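Local coordinates for protein aspartate carbamoyltransferase (Leishmania major, PDB 7K46) that probably catalyses the transfer of a carbamoyl group from carbamoyl phosphate to L-aspartate, the committed step of de novo pyrimidine synthesis, at residues S68-M73 against G78-F83; I30-D35 against L322-S327; G12-S17 against Q122-A127. One frame throughout, in Å; residues are numbered along the deposited sequence. Where two conformers were deposited one is given.

Contact 1. Residues S68-M73 against G78-F83; sequences SFCAAM and GSVVNF
Met73, in the last turn of helix 63-74, lies against Gly78, Ser79 and Val80 where the chain turns back into strand 79-80, the second strand of a beta-alpha-beta unit that starts with strand 53-58. The unit belongs to the parallel sheet of the carbamoyl-phosphate domain, and strand 79-80 is its outermost strand within this chain.

The Met73 side chain can be followed outward. CB touches one methyl of Val80, CG2, at 3.9 Å. CG meets that same methyl and also passes Ser79 O at 3.6 Å, a van der Waals approach of a methylene to a backbone oxygen. With CG anti to the backbone N (chi1 -173°), the chain heads for the strand, and a bend at chi2 then turns the thioether along the Gly78-Ser79 backbone. CE finishes 3.9 Å from Ser79 O and 4.1 Å from Gly78 CA. Leu49 from a loop and Met54 of strand 53-58 also pack on this side chain.

Val80 faces the helix with both branches: CG2 takes Met73, while Val80 CG1 meets Cys70 SG at 3.8 Å, about one turn earlier in the helix. On its far side the helix is covered by helix 309-326, and a second subunit packs on the strand edge, where its Met74 meets Ser79; the contact therefore lies close to a subunit interface of the trimer.

The turn itself is closed by a backbone hydrogen bond: Gly78 N donates to Met73 O over 2.9 Å, bent to 141° at the hydrogen, with the nitrogen tilted 31° from the carbonyl plane.

Contact 2. Residues I30-D35 against L322-S327; sequences IQLALD and LFSVLS
A small, buried helix-to-helix contact joins helix 23-41, near the start of the chain, to helix 309-326, at its end: Leu32 meets Phe323 and Ser324. The pairing is part of the two-domain transcarbamoylase fold, in which the C-terminal helix returns to pack on the carbamoyl-phosphate domain. The two segments lie far apart in sequence, with 286 residues between them.

One methyl carries the whole contact. Leu32 extends from its helix with CG anti to the backbone N (chi1 178°), and this carries CD2 into the angle between the two residues opposite. CD2 lies 4.1 Å from Phe323 CD2, approaching the ring obliquely while the two side chains run at about a right angle to each other. The same methyl comes within 3.3 Å of Ser324 OG, a close apolar-to-polar approach. That hydroxyl finds its polar partners elsewhere, in hydrogen bonds with Ala320 O one turn back in its own helix and with Val7 N, so it is satisfied despite its burial. Ala320 also touches Leu32, continuing the apolar surface toward the middle of the C-terminal helix, and Ala33, next to Leu32 in sequence, packs on Phe316 and Ala320.

One face of the Phe323 ring is met by the end of its own helix. Ser327, the first residue to leave helical geometry, folds back so that its OG donates to Phe323 O at 2.8 Å, with the hydroxyl oxygen tilted 25° from the carbonyl plane. The same Ser327 OG sits 3.4 Å above the plane of the Phe323 ring, directly over its centre.

Contact 3. Residues G12-S17 against Q122-A127; sequences GQSVAS and QAMSVA. With EDO (1,2-ethanediol), chain B.
The apolar part of this surface contact is one sulfur resting on two small side chains. Met124, on helix 117-126, brings its SD to 4.1 Å from Ser14 CB and 4.3 Å from Ala16 CB. Both belong to the irregular chain that leads to helix 23-41, and both point at the helix, while Val15 between them turns the other way onto Met132 of strand 131-133, an outermost strand of the carbamoyl-phosphate domain's sheet within this chain. For Met124, chi1 (-70°) and the extended chi2 bring SD up to the two CB atoms; the bend at chi3 directs only CE, keeping it beside Ala16 CB and farther from Ser14 CB. Ile131 lies against Met124 as well.

The polar bonds run alongside rather than between the segments. Ser14 OG bonds to Ile131 N, and Val15 pairs through its backbone with Ile131 and Asn133, so segment 12-17 is fastened along strand 131-133. In the helix, Ser125 OG donates to Gln122 O at 2.7 Å. The next carbonyl, Ala123 O, accepts from both Val126 N and Ala127 N, the latter at 2.9 Å, as the helix nears its end.

At the far end of the segment a 1,2-ethanediol, probably from the crystallisation liquor, donates through O2 to Gln122 OE1 over 3.0 Å. The extended Gln122 side chain, which also packs on Leu96 and Gln97, carries its amide there, well apart from Ser14 and Ala16.

With only van der Waals contacts passing directly between the segments, their relative position probably depends more on the strand they share as a neighbour than on the grip of the thioether.

How the contacts relate
Segment 12-17 comes first in the chain, then 30-35, 68-73, 78-83, 122-127 and finally 322-327. Contact 1 is therefore nested inside the loops closed by contacts 2 and 3, while those two cross. Their centres stand 16 to 19 Å apart. Helix 309-326 is the common piece: Leu322 and Leu326 pack on Ala72 and Met73 of contact 1, and Val325 O probably accepts a hydrogen bond from Gly12 N of contact 3 at 2.8 Å. Contacts 1 and 3 are about 7 Å apart at their nearest atoms; contact 1 includes strand 79-80 and contact 3 lies beside 131-133, the sheet's outermost strands within this chain. The chain end thus binds parts of the carbamoyl-phosphate domain together.

Contact 1. Residues S68-M73 against G78-F83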
loop_
_atom_site.group_PDB
_atom_site.type_symbol
_atom_site.label_atom_id
_atom_site.label_comp_id
_atom_site.label_asym_id
_atom_site.label_seq_id
_atom_site.Cartn_x
_atom_site.Cartn_y
_atom_site.Cartn_z
ATOM N N SER A 68 -9.627 -2.290 7.983
ATOM C CA SER A 68 -10.729 -3.252 8.016
ATOM C C SER A 68 -11.344 -3.442 6.628
ATOM O O SER A 68 -11.578 -4.577 6.190
ATOM C CB SER A 68 -11.788 -2.788 9.018
ATOM O OG SER A 68 -12.780 -3.788 9.222
ATOM N N PHE A 69 -11.623 -2.338 5.919
ATOM C CA PHE A 69 -12.121 -2.446 4.543
ATOM C C PHE A 69 -11.133 -3.192 3.650
ATOM O O PHE A 69 -11.531 -4.040 2.842
ATOM C CB PHE A 69 -12.392 -1.055 3.950
ATOM C CG PHE A 69 -13.774 -0.530 4.231
ATOM C CD1 PHE A 69 -14.866 -1.014 3.522
ATOM C CD2 PHE A 69 -13.971 0.461 5.178
ATOM C CE1 PHE A 69 -16.160 -0.532 3.775
ATOM C CE2 PHE A 69 -15.253 0.954 5.435
ATOM C CZ PHE A 69 -16.346 0.452 4.728
ATOM N N CYS A 70 -9.845 -2.868 3.765
ATOM C CA CYS A 70 -8.841 -3.528 2.929
ATOM C C CYS A 70 -8.734 -5.009 3.255
ATOM O O CYS A 70 -8.659 -5.845 2.347
ATOM C CB CYS A 70 -7.482 -2.853 3.098
ATOM S SG CYS A 70 -7.514 -1.162 2.448
ATOM N N ALA A 71 -8.713 -5.351 4.544
ATOM C CA ALA A 71 -8.624 -6.758 4.924
ATOM C C ALA A 71 -9.866 -7.526 4.485
ATOM O O ALA A 71 -9.768 -8.671 4.023
ATOM C CB ALA A 71 -8.426 -6.882 6.432
ATOM N N ALA A 72 -11.044 -6.914 4.640
ATOM C CA ALA A 72 -12.285 -7.538 4.179
ATOM C C ALA A 72 -12.221 -7.847 2.690
ATOM O O ALA A 72 -12.580 -8.949 2.256
ATOM C CB ALA A 72 -13.480 -6.628 4.480
ATOM N N MET A 73 -11.769 -6.873 1.891
ATOM C CA MET A 73 -11.654 -7.089 0.452
ATOM C C MET A 73 -10.695 -8.240 0.140
ATOM O O MET A 73 -11.003 -9.117 -0.676
ATOM C CB MET A 73 -11.194 -5.790 -0.222
ATOM C CG MET A 73 -11.191 -5.837 -1.755
ATOM S SD MET A 73 -12.886 -5.907 -2.381
ATOM C CE MET A 73 -12.580 -5.855 -4.161
ATOM N N GLY A 78 -10.334 -10.339 -3.262
ATOM C CA GLY A 78 -10.209 -9.140 -4.065
ATOM C C GLY A 78 -8.872 -8.437 -3.892
ATOM O O GLY A 78 -8.056 -8.788 -3.040
ATOM N N SER A 79 -8.665 -7.421 -4.728
ATOM C CA SER A 79 -7.449 -6.614 -4.764
ATOM C C SER A 79 -7.735 -5.215 -4.237
ATOM O O SER A 79 -8.862 -4.729 -4.324
ATOM C CB SER A 79 -6.911 -6.501 -6.197
ATOM O OG SER A 79 -6.563 -7.775 -6.709
ATOM N N VAL A 80 -6.702 -4.558 -3.715
ATOM C CA VAL A 80 -6.821 -3.184 -3.233
ATOM C C VAL A 80 -5.723 -2.334 -3.851
ATOM O O VAL A 80 -4.539 -2.684 -3.777
ATOM C CB VAL A 80 -6.733 -3.102 -1.697
ATOM C CG1 VAL A 80 -6.832 -1.638 -1.248
ATOM C CG2 VAL A 80 -7.826 -3.956 -1.068
ATOM N N VAL A 81 -6.110 -1.200 -4.427
ATOM C CA VAL A 81 -5.177 -0.234 -4.994
ATOM C C VAL A 81 -5.258 1.036 -4.157
ATOM O O VAL A 81 -6.350 1.584 -3.970
ATOM C CB VAL A 81 -5.511 0.066 -6.467
ATOM C CG1 VAL A 81 -4.645 1.228 -6.992
ATOM C CG2 VAL A 81 -5.320 -1.197 -7.327
ATOM N N ASN A 82 -4.113 1.502 -3.663
ATOM C CA ASN A 82 -4.067 2.751 -2.910
ATOM C C ASN A 82 -4.138 3.946 -3.853
ATOM O O ASN A 82 -3.710 3.879 -5.006
ATOM C CB ASN A 82 -2.780 2.843 -2.086
ATOM C CG ASN A 82 -2.445 1.549 -1.377
ATOM O OD1 ASN A 82 -3.277 0.979 -0.669
ATOM N ND2 ASN A 82 -1.218 1.071 -1.571
ATOM N N PHE A 83 -4.672 5.058 -3.348
ATOM C CA PHE A 83 -4.701 6.304 -4.114
ATOM C C PHE A 83 -4.449 7.444 -3.132
ATOM O O PHE A 83 -5.350 7.832 -2.386
ATOM C CB PHE A 83 -6.027 6.479 -4.839
ATOM C CG PHE A 83 -5.997 7.526 -5.912
ATOM C CD1 PHE A 83 -6.097 8.878 -5.589
ATOM C CD2 PHE A 83 -5.881 7.163 -7.248
ATOM C CE1 PHE A 83 -6.080 9.843 -6.578
ATOM C CE2 PHE A 83 -5.865 8.126 -8.245
ATOM C CZ PHE A 83 -5.961 9.468 -7.912
#

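Contact 2. Residues I30-D35 against L322-S327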
loop_
_atom_site.group_PDB
_atom_site.type_symbol
_atom_site.label_atom_id
_atom_site.label_comp_id
_atom_site.label_asym_id
_atom_site.label_seq_id
_atom_site.Cartn_x
_atom_site.Cartn_y
_atom_site.Cartn_z
ATOM N N ILE A 30 -26.328 -9.666 9.136
ATOM C CA ILE A 30 -25.811 -10.283 10.350
ATOM C C ILE A 30 -25.538 -11.768 10.119
ATOM O O ILE A 30 -24.471 -12.281 10.477
ATOM C CB ILE A 30 -26.785 -10.058 11.521
ATOM C CG1 ILE A 30 -26.701 -8.609 12.001
ATOM C CG2 ILE A 30 -26.479 -11.026 12.660
ATOM C CD1 ILE A 30 -27.772 -8.259 13.041
ATOM N N GLN A 31 -26.508 -12.484 9.538
ATOM C CA GLN A 31 -26.328 -13.921 9.330
ATOM C C GLN A 31 -25.174 -14.204 8.370
ATOM O O GLN A 31 -24.403 -15.149 8.575
ATOM C CB GLN A 31 -27.622 -14.553 8.809
ATOM C CG GLN A 31 -27.601 -16.081 8.816
ATOM C CD GLN A 31 -27.408 -16.646 10.213
ATOM O OE1 GLN A 31 -28.212 -16.392 11.112
ATOM N NE2 GLN A 31 -26.326 -17.397 10.409
ATOM N N LEU A 32 -25.042 -13.394 7.318
ATOM C CA LEU A 32 -23.963 -13.600 6.355
ATOM C C LEU A 32 -22.605 -13.342 6.996
ATOM O O LEU A 32 -21.655 -14.101 6.774
ATOM C CB LEU A 32 -24.173 -12.699 5.128
ATOM C CG LEU A 32 -23.118 -12.715 4.006
ATOM C CD1 LEU A 32 -22.906 -14.133 3.502
ATOM C CD2 LEU A 32 -23.534 -11.785 2.848
ATOM N N ALA A 33 -22.499 -12.289 7.814
ATOM C CA ALA A 33 -21.237 -12.009 8.492
ATOM C C ALA A 33 -20.858 -13.147 9.430
ATOM O O ALA A 33 -19.696 -13.571 9.470
ATOM C CB ALA A 33 -21.331 -10.684 9.258
ATOM N N LEU A 34 -21.831 -13.674 10.174
ATOM C CA LEU A 34 -21.537 -14.777 11.083
ATOM C C LEU A 34 -21.162 -16.040 10.318
ATOM O O LEU A 34 -20.272 -16.784 10.745
ATOM C CB LEU A 34 -22.736 -15.036 11.996
ATOM C CG LEU A 34 -23.042 -13.918 12.999
ATOM C CD1 LEU A 34 -24.297 -14.260 13.826
ATOM C CD2 LEU A 34 -21.851 -13.663 13.909
ATOM N N ASP A 35 -21.833 -16.302 9.189
ATOM C CA ASP A 35 -21.493 -17.476 8.386
ATOM C C ASP A 35 -20.076 -17.366 7.835
ATOM O O ASP A 35 -19.322 -18.349 7.828
ATOM C CB ASP A 35 -22.511 -17.656 7.256
ATOM C CG ASP A 35 -23.892 -18.066 7.767
ATOM O OD1 ASP A 35 -24.010 -18.436 8.951
ATOM O OD2 ASP A 35 -24.865 -18.025 6.984
ATOM N N LEU A 322 -19.349 -6.113 1.266
ATOM C CA LEU A 322 -18.637 -6.091 -0.014
ATOM C C LEU A 322 -19.040 -7.272 -0.885
ATOM O O LEU A 322 -19.234 -7.122 -2.097
ATOM C CB LEU A 322 -17.121 -6.100 0.212
ATOM C CG LEU A 322 -16.511 -4.869 0.885
ATOM C CD1 LEU A 322 -15.079 -5.164 1.334
ATOM C CD2 LEU A 322 -16.547 -3.655 -0.050
ATOM N N PHE A 323 -19.157 -8.458 -0.282
ATOM C CA PHE A 323 -19.591 -9.645 -1.013
ATOM C C PHE A 323 -20.960 -9.435 -1.650
ATOM O O PHE A 323 -21.198 -9.833 -2.798
ATOM C CB PHE A 323 -19.626 -10.831 -0.044
ATOM C CG PHE A 323 -20.069 -12.126 -0.655
ATOM C CD1 PHE A 323 -19.160 -12.954 -1.303
ATOM C CD2 PHE A 323 -21.391 -12.553 -0.531
ATOM C CE1 PHE A 323 -19.569 -14.168 -1.844
ATOM C CE2 PHE A 323 -21.803 -13.762 -1.070
ATOM C CZ PHE A 323 -20.894 -14.569 -1.731
ATOM N N SER A 324 -21.872 -8.812 -0.914
ATOM C CA SER A 324 -23.226 -8.609 -1.421
ATOM C C SER A 324 -23.252 -7.526 -2.491
ATOM O O SER A 324 -23.969 -7.647 -3.494
ATOM C CB SER A 324 -24.159 -8.255 -0.259
ATOM O OG SER A 324 -24.205 -9.313 0.698
ATOM N N VAL A 325 -22.464 -6.468 -2.303
ATOM C CA VAL A 325 -22.428 -5.385 -3.286
ATOM C C VAL A 325 -21.879 -5.883 -4.620
ATOM O O VAL A 325 -22.415 -5.562 -5.693
ATOM C CB VAL A 325 -21.607 -4.203 -2.735
ATOM C CG1 VAL A 325 -21.280 -3.192 -3.855
ATOM C CG2 VAL A 325 -22.368 -3.522 -1.582
ATOM N N LEU A 326 -20.829 -6.709 -4.577
ATOM C CA LEU A 326 -20.064 -7.041 -5.771
ATOM C C LEU A 326 -20.350 -8.422 -6.348
ATOM O O LEU A 326 -19.855 -8.731 -7.434
ATOM C CB LEU A 326 -18.563 -6.928 -5.475
ATOM C CG LEU A 326 -18.099 -5.487 -5.275
ATOM C CD1 LEU A 326 -16.608 -5.461 -4.904
ATOM C CD2 LEU A 326 -18.384 -4.648 -6.525
ATOM N N SER A 327 -21.122 -9.265 -5.682
ATOM C CA SER A 327 -21.350 -10.588 -6.249
ATOM C C SER A 327 -22.359 -10.485 -7.383
ATOM O O SER A 327 -23.385 -9.812 -7.256
ATOM C CB SER A 327 -21.808 -11.584 -5.184
ATOM O OG SER A 327 -20.684 -12.049 -4.443
#

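Contact 3. Residues G12-S17 against Q122-A127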
loop_
_atom_site.group_PDB
_atom_site.type_symbol
_atom_site.label_atom_id
_atom_site.label_comp_id
_atom_site.label_asym_id
_atom_site.label_seq_id
_atom_site.Cartn_x
_atom_site.Cartn_y
_atom_site.Cartn_z
ATOM N N GLY A 12 -24.719 -4.077 -6.396
ATOM C CA GLY A 12 -24.389 -2.917 -7.199
ATOM C C GLY A 12 -24.767 -1.581 -6.599
ATOM O O GLY A 12 -24.794 -0.585 -7.320
ATOM N N GLN A 13 -25.034 -1.525 -5.298
ATOM C CA GLN A 13 -25.515 -0.325 -4.628
ATOM C C GLN A 13 -24.429 0.319 -3.775
ATOM O O GLN A 13 -23.724 -0.364 -3.021
ATOM C CB GLN A 13 -26.716 -0.645 -3.734
ATOM C CG GLN A 13 -27.958 -0.998 -4.521
ATOM C CD GLN A 13 -28.331 0.092 -5.500
ATOM O OE1 GLN A 13 -28.585 1.229 -5.108
ATOM N NE2 GLN A 13 -28.356 -0.244 -6.784
ATOM N N SER A 14 -24.314 1.643 -3.884
ATOM C CA SER A 14 -23.515 2.394 -2.925
ATOM C C SER A 14 -24.141 2.284 -1.539
ATOM O O SER A 14 -25.360 2.167 -1.393
ATOM C CB SER A 14 -23.422 3.871 -3.333
ATOM O OG SER A 14 -22.650 4.054 -4.512
ATOM N N VAL A 15 -23.295 2.311 -0.518
ATOM C CA VAL A 15 -23.728 2.213 0.873
ATOM C C VAL A 15 -23.384 3.546 1.525
ATOM O O VAL A 15 -22.237 3.787 1.933
ATOM C CB VAL A 15 -23.081 1.027 1.593
ATOM C CG1 VAL A 15 -23.473 1.025 3.072
ATOM C CG2 VAL A 15 -23.519 -0.283 0.925
ATOM N N ALA A 16 -24.375 4.434 1.582
ATOM C CA ALA A 16 -24.176 5.792 2.066
ATOM C C ALA A 16 -24.611 5.985 3.507
ATOM O O ALA A 16 -23.992 6.778 4.229
ATOM C CB ALA A 16 -24.938 6.792 1.190
ATOM N N SER A 17 -25.663 5.288 3.932
ATOM C CA SER A 17 -26.229 5.462 5.261
ATOM C C SER A 17 -26.844 4.144 5.708
ATOM O O SER A 17 -27.432 3.424 4.899
ATOM C CB SER A 17 -27.297 6.565 5.278
ATOM O OG SER A 17 -28.054 6.532 6.480
ATOM N N GLN A 122 -21.044 14.806 -3.947
ATOM C CA GLN A 122 -20.297 15.079 -5.168
ATOM C C GLN A 122 -19.756 13.800 -5.784
ATOM O O GLN A 122 -19.781 13.633 -7.011
ATOM C CB GLN A 122 -19.159 16.043 -4.859
ATOM C CG GLN A 122 -19.629 17.417 -4.430
ATOM C CD GLN A 122 -18.510 18.230 -3.824
ATOM O OE1 GLN A 122 -17.386 17.746 -3.682
ATOM N NE2 GLN A 122 -18.810 19.469 -3.453
ATOM N N ALA A 123 -19.247 12.891 -4.948
ATOM C CA ALA A 123 -18.699 11.639 -5.458
ATOM C C ALA A 123 -19.786 10.797 -6.113
ATOM O O ALA A 123 -19.617 10.298 -7.234
ATOM C CB ALA A 123 -18.015 10.866 -4.326
ATOM N N MET A 124 -20.921 10.634 -5.432
ATOM C CA MET A 124 -22.000 9.846 -6.016
ATOM C C MET A 124 -22.615 10.519 -7.237
ATOM O O MET A 124 -23.231 9.830 -8.055
ATOM C CB MET A 124 -23.061 9.553 -4.952
ATOM C CG MET A 124 -22.535 8.568 -3.891
ATOM S SD MET A 124 -23.820 7.941 -2.793
ATOM C CE MET A 124 -24.574 9.477 -2.255
ATOM N N SER A 125 -22.441 11.834 -7.395
ATOM C CA SER A 125 -22.995 12.516 -8.562
ATOM C C SER A 125 -22.314 12.095 -9.862
ATOM O O SER A 125 -22.891 12.294 -10.937
ATOM C CB SER A 125 -22.899 14.039 -8.391
ATOM O OG SER A 125 -21.624 14.551 -8.772
ATOM N N VAL A 126 -21.101 11.543 -9.795
ATOM C CA VAL A 126 -20.382 11.125 -10.995
ATOM C C VAL A 126 -19.937 9.671 -10.962
ATOM O O VAL A 126 -19.577 9.123 -12.019
ATOM C CB VAL A 126 -19.156 12.036 -11.252
ATOM C CG1 VAL A 126 -19.576 13.495 -11.451
ATOM C CG2 VAL A 126 -18.113 11.888 -10.130
ATOM N N ALA A 127 -19.909 9.002 -9.808
ATOM C CA ALA A 127 -19.353 7.657 -9.743
ATOM C C ALA A 127 -20.168 6.676 -10.577
ATOM O O ALA A 127 -21.395 6.772 -10.660
ATOM C CB ALA A 127 -19.295 7.173 -8.293
HETATM C C1 EDO B . -16.205 19.733 0.037
HETATM O O1 EDO B . -14.912 19.887 0.643
HETATM C C2 EDO B . -16.224 18.467 -0.811
HETATM O O2 EDO B . -15.174 18.496 -1.793
#